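Local coordinates for catalase (Bacillus pumilus, PDB 4QOL) that breaks down hydrogen peroxide to water and oxygen at a haem centre and also shows peroxidase-like reactivity toward phenolic substrates, at the interface of chains A and B. Numbering follows the deposited sequence. Chains: chain A/B, Catalase.

The interface of chains A and B. Residues chain A 149, 162-163, 166-167, 170, 455; chain B 384, 387-389.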
ATOM      1  N   SER A 149     -20.028  16.877   4.939  1.00 12.83           N
ATOM      2  CA  SER A 149     -21.016  17.940   4.559  1.00 12.48           C
ATOM      3  C   SER A 149     -20.352  19.132   3.910  1.00 13.08           C
ATOM      4  O   SER A 149     -20.912  19.733   3.010  1.00 15.60           O
ATOM      5  CB  SER A 149     -21.848  18.354   5.789  1.00 12.81           C
ATOM      6  OG  SER A 149     -21.161  19.298   6.577  1.00 14.01           O
ATOM      7  N   ASP A 162     -25.852  24.099   0.573  1.00 15.84           N
ATOM      8  CA  ASP A 162     -27.042  23.438   1.055  1.00 18.16           C
ATOM      9  C   ASP A 162     -26.714  22.172   1.872  1.00 17.73           C
ATOM     10  O   ASP A 162     -27.449  21.834   2.846  1.00 18.68           O
ATOM     11  CB  ASP A 162     -27.904  23.058  -0.150  1.00 20.53           C
ATOM     12  CG  ASP A 162     -29.235  22.528   0.237  1.00 26.82           C
ATOM     13  OD1 ASP A 162     -29.977  23.159   1.022  1.00 26.49           O
ATOM     14  OD2 ASP A 162     -29.518  21.376  -0.142  1.00 35.68           O
ATOM     15  N   ARG A 163     -25.585  21.512   1.567  1.00 15.93           N
ATOM     16  CA  ARG A 163     -25.198  20.306   2.292  1.00 15.19           C
ATOM     17  C   ARG A 163     -24.607  20.646   3.665  1.00 14.45           C
ATOM     18  O   ARG A 163     -25.005  20.076   4.710  1.00 15.65           O
ATOM     19  CB  ARG A 163     -24.198  19.505   1.451  1.00 14.94           C
ATOM     20  CG  ARG A 163     -24.826  18.984   0.156  1.00 15.05           C
ATOM     21  CD  ARG A 163     -23.825  18.323  -0.744  1.00 14.75           C
ATOM     22  NE  ARG A 163     -23.561  16.942  -0.292  1.00 14.04           N
ATOM     23  CZ  ARG A 163     -22.554  16.584   0.532  1.00 15.29           C
ATOM     24  NH1 ARG A 163     -22.529  15.351   0.957  1.00 13.69           N
ATOM     25  NH2 ARG A 163     -21.594  17.440   0.869  1.00 14.78           N
ATOM     26  N   ASP A 166     -27.160  22.151   5.997  1.00 13.50           N
ATOM     27  CA  ASP A 166     -28.056  21.136   6.522  1.00 13.72           C
ATOM     28  C   ASP A 166     -27.433  20.580   7.803  1.00 14.96           C
ATOM     29  O   ASP A 166     -28.051  20.550   8.870  1.00 16.48           O
ATOM     30  CB  ASP A 166     -28.278  20.016   5.552  1.00 14.02           C
ATOM     31  CG  ASP A 166     -29.323  18.978   6.017  1.00 15.06           C
ATOM     32  OD1 ASP A 166     -30.262  19.328   6.773  1.00 16.62           O
ATOM     33  OD2 ASP A 166     -29.292  17.856   5.454  1.00 16.36           O
ATOM     34  N   PHE A 167     -26.210  20.132   7.693  1.00 15.16           N
ATOM     35  CA  PHE A 167     -25.490  19.615   8.891  1.00 14.26           C
ATOM     36  C   PHE A 167     -25.344  20.613   9.994  1.00 14.01           C
ATOM     37  O   PHE A 167     -25.602  20.296  11.164  1.00 15.62           O
ATOM     38  CB  PHE A 167     -24.073  19.067   8.502  1.00 14.33           C
ATOM     39  CG  PHE A 167     -23.255  18.576   9.663  1.00 14.97           C
ATOM     40  CD1 PHE A 167     -23.359  17.238  10.144  1.00 13.73           C
ATOM     41  CD2 PHE A 167     -22.400  19.458  10.307  1.00 15.28           C
ATOM     42  CE1 PHE A 167     -22.621  16.866  11.307  1.00 14.37           C
ATOM     43  CE2 PHE A 167     -21.724  19.108  11.470  1.00 16.19           C
ATOM     44  CZ  PHE A 167     -21.787  17.795  11.921  1.00 14.93           C
ATOM     45  N   LEU A 170     -28.528  21.593  12.069  1.00 16.06           N
ATOM     46  CA  LEU A 170     -28.897  20.471  12.863  1.00 15.30           C
ATOM     47  C   LEU A 170     -27.868  20.113  13.978  1.00 16.32           C
ATOM     48  O   LEU A 170     -28.115  19.195  14.793  1.00 15.17           O
ATOM     49  CB  LEU A 170     -29.188  19.272  12.002  1.00 15.91           C
ATOM     50  CG  LEU A 170     -30.387  19.457  11.034  1.00 16.90           C
ATOM     51  CD1 LEU A 170     -30.479  18.289  10.077  1.00 16.93           C
ATOM     52  CD2 LEU A 170     -31.675  19.573  11.848  1.00 18.01           C
ATOM     53  N   THR A 455     -33.958  24.800   5.884  1.00 21.80           N
ATOM     54  CA  THR A 455     -32.606  24.908   6.437  1.00 19.12           C
ATOM     55  C   THR A 455     -32.201  26.371   6.679  1.00 18.90           C
ATOM     56  O   THR A 455     -31.626  26.694   7.712  1.00 19.47           O
ATOM     57  CB  THR A 455     -31.576  24.233   5.555  1.00 18.26           C
ATOM     58  OG1 THR A 455     -31.839  22.828   5.582  1.00 19.62           O
ATOM     59  CG2 THR A 455     -30.156  24.529   6.009  1.00 16.72           C
TER
ATOM     60  N   TYR B 384     -23.575  12.367   5.251  1.00 15.98           N
ATOM     61  CA  TYR B 384     -23.380  13.035   6.508  1.00 14.42           C
ATOM     62  C   TYR B 384     -24.672  12.877   7.316  1.00 14.83           C
ATOM     63  O   TYR B 384     -25.751  12.804   6.742  1.00 16.23           O
ATOM     64  CB  TYR B 384     -23.012  14.521   6.330  1.00 13.79           C
ATOM     65  CG  TYR B 384     -24.110  15.311   5.665  1.00 15.68           C
ATOM     66  CD1 TYR B 384     -25.114  15.909   6.422  1.00 15.59           C
ATOM     67  CD2 TYR B 384     -24.172  15.432   4.293  1.00 14.88           C
ATOM     68  CE1 TYR B 384     -26.148  16.570   5.797  1.00 16.25           C
ATOM     69  CE2 TYR B 384     -25.194  16.112   3.685  1.00 16.14           C
ATOM     70  CZ  TYR B 384     -26.193  16.691   4.473  1.00 16.29           C
ATOM     71  OH  TYR B 384     -27.239  17.360   3.835  1.00 17.05           O
ATOM     72  N   ASN B 387     -28.934  14.889   9.054  1.00 16.40           N
ATOM     73  CA  ASN B 387     -29.394  15.456   7.807  1.00 17.26           C
ATOM     74  C   ASN B 387     -30.929  15.602   7.829  1.00 17.68           C
ATOM     75  O   ASN B 387     -31.600  15.050   8.723  1.00 17.39           O
ATOM     76  CB  ASN B 387     -28.976  14.641   6.558  1.00 16.37           C
ATOM     77  CG  ASN B 387     -29.453  13.223   6.618  1.00 17.12           C
ATOM     78  OD1 ASN B 387     -30.643  12.979   6.529  1.00 16.94           O
ATOM     79  ND2 ASN B 387     -28.529  12.263   6.917  1.00 16.73           N
ATOM     80  N   ARG B 388     -31.468  16.265   6.795  1.00 18.10           N
ATOM     81  CA  ARG B 388     -32.875  16.659   6.826  1.00 19.19           C
ATOM     82  C   ARG B 388     -33.775  15.573   6.260  1.00 19.76           C
ATOM     83  O   ARG B 388     -34.963  15.787   6.117  1.00 20.49           O
ATOM     84  CB  ARG B 388     -33.098  17.967   6.097  1.00 21.96           C
ATOM     85  CG  ARG B 388     -32.811  17.908   4.610  1.00 24.76           C
ATOM     86  CD  ARG B 388     -33.274  19.135   3.846  1.00 28.72           C
ATOM     87  NE  ARG B 388     -32.275  20.152   3.962  1.00 32.89           N
ATOM     88  CZ  ARG B 388     -31.457  20.535   2.989  1.00 31.75           C
ATOM     89  NH1 ARG B 388     -31.553  20.041   1.758  1.00 35.27           N
ATOM     90  NH2 ARG B 388     -30.571  21.489   3.260  1.00 35.53           N
ATOM     91  N   TYR B 389     -33.212  14.428   5.901  1.00 20.18           N
ATOM     92  CA  TYR B 389     -33.888  13.471   5.029  1.00 22.34           C
ATOM     93  C   TYR B 389     -34.295  12.250   5.824  1.00 22.84           C
ATOM     94  O   TYR B 389     -33.439  11.481   6.369  1.00 21.36           O
ATOM     95  CB  TYR B 389     -32.990  13.011   3.898  1.00 21.55           C
ATOM     96  CG  TYR B 389     -32.461  14.142   3.057  1.00 23.40           C
ATOM     97  CD1 TYR B 389     -33.182  14.642   1.997  1.00 26.39           C
ATOM     98  CD2 TYR B 389     -31.253  14.732   3.383  1.00 22.82           C
ATOM     99  CE1 TYR B 389     -32.683  15.700   1.243  1.00 27.14           C
ATOM    100  CE2 TYR B 389     -30.766  15.782   2.684  1.00 23.45           C
ATOM    101  CZ  TYR B 389     -31.468  16.268   1.606  1.00 24.89           C
ATOM    102  OH  TYR B 389     -30.922  17.331   0.952  1.00 25.90           O
TER
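B:Arg388 reaches across to A:Asp162, A:Asp166 and A:Thr455, and B:Tyr384 lies beside it, packed against helix 161-169, which carries A:Asp162 and A:Asp166; A:Thr455 comes from helix 453-466. Both chain B residues come from a loop. Chains A and B are two copies in a tetramer, the usual catalase assembly, and the two-fold symmetry gives this patch a twin.

The guanidinium of B:Arg388 meets the carboxylate of A:Asp162 end-on, with the two planes 39° apart. NH1 of B:Arg388 bonds to OD2 of A:Asp162 at 3.1 Å, nearly straight and in the guanidinium plane. NH2 of B:Arg388 reaches OD1 of A:Asp162 at 2.9 Å, from above the carboxylate plane. This second link is also a salt bridge. On its NE side the guanidinium takes a side-on grip on the hydroxyl of A:Thr455. NE and NH2 of B:Arg388 both donate to OG1 of A:Thr455, with NH2 3.0 Å from it. A bend at chi3 (83°) turns the arginine tip toward A:Asp162 and A:Thr455. These bonds should restrict its rotation.

A:Asp166 sits between the arginine and the tyrosine. Its CG is anti to its own backbone N (chi1 -175°), which points the carboxylate at the loop. OD2 of A:Asp166 accepts from the backbone N of B:Arg388 on its syn lone pair, at 3.0 Å. OD1 of A:Asp166 forms a longer salt bridge with NE of B:Arg388, at 3.6 Å. The nearby guanidinium probably helps to stabilise negative charge on this carboxylate.

One face of the B:Tyr384 ring lies against A:Ser149, whose CB is 3.8 Å from CG of B:Tyr384. The guanidinium of A:Arg163 stands almost perpendicular to the ring, with NH1 at the ring edge. Within chain B, the side chain of B:Asn387 braces the loop. Its ND2 donates to the carbonyl O of B:Tyr384, and its OD1 accepts from N of B:Tyr389. At the tip of the tyrosine, the phenol OH of B:Tyr384 donates to the anti lone pair of A:Asp166 OD2, at 2.7 Å.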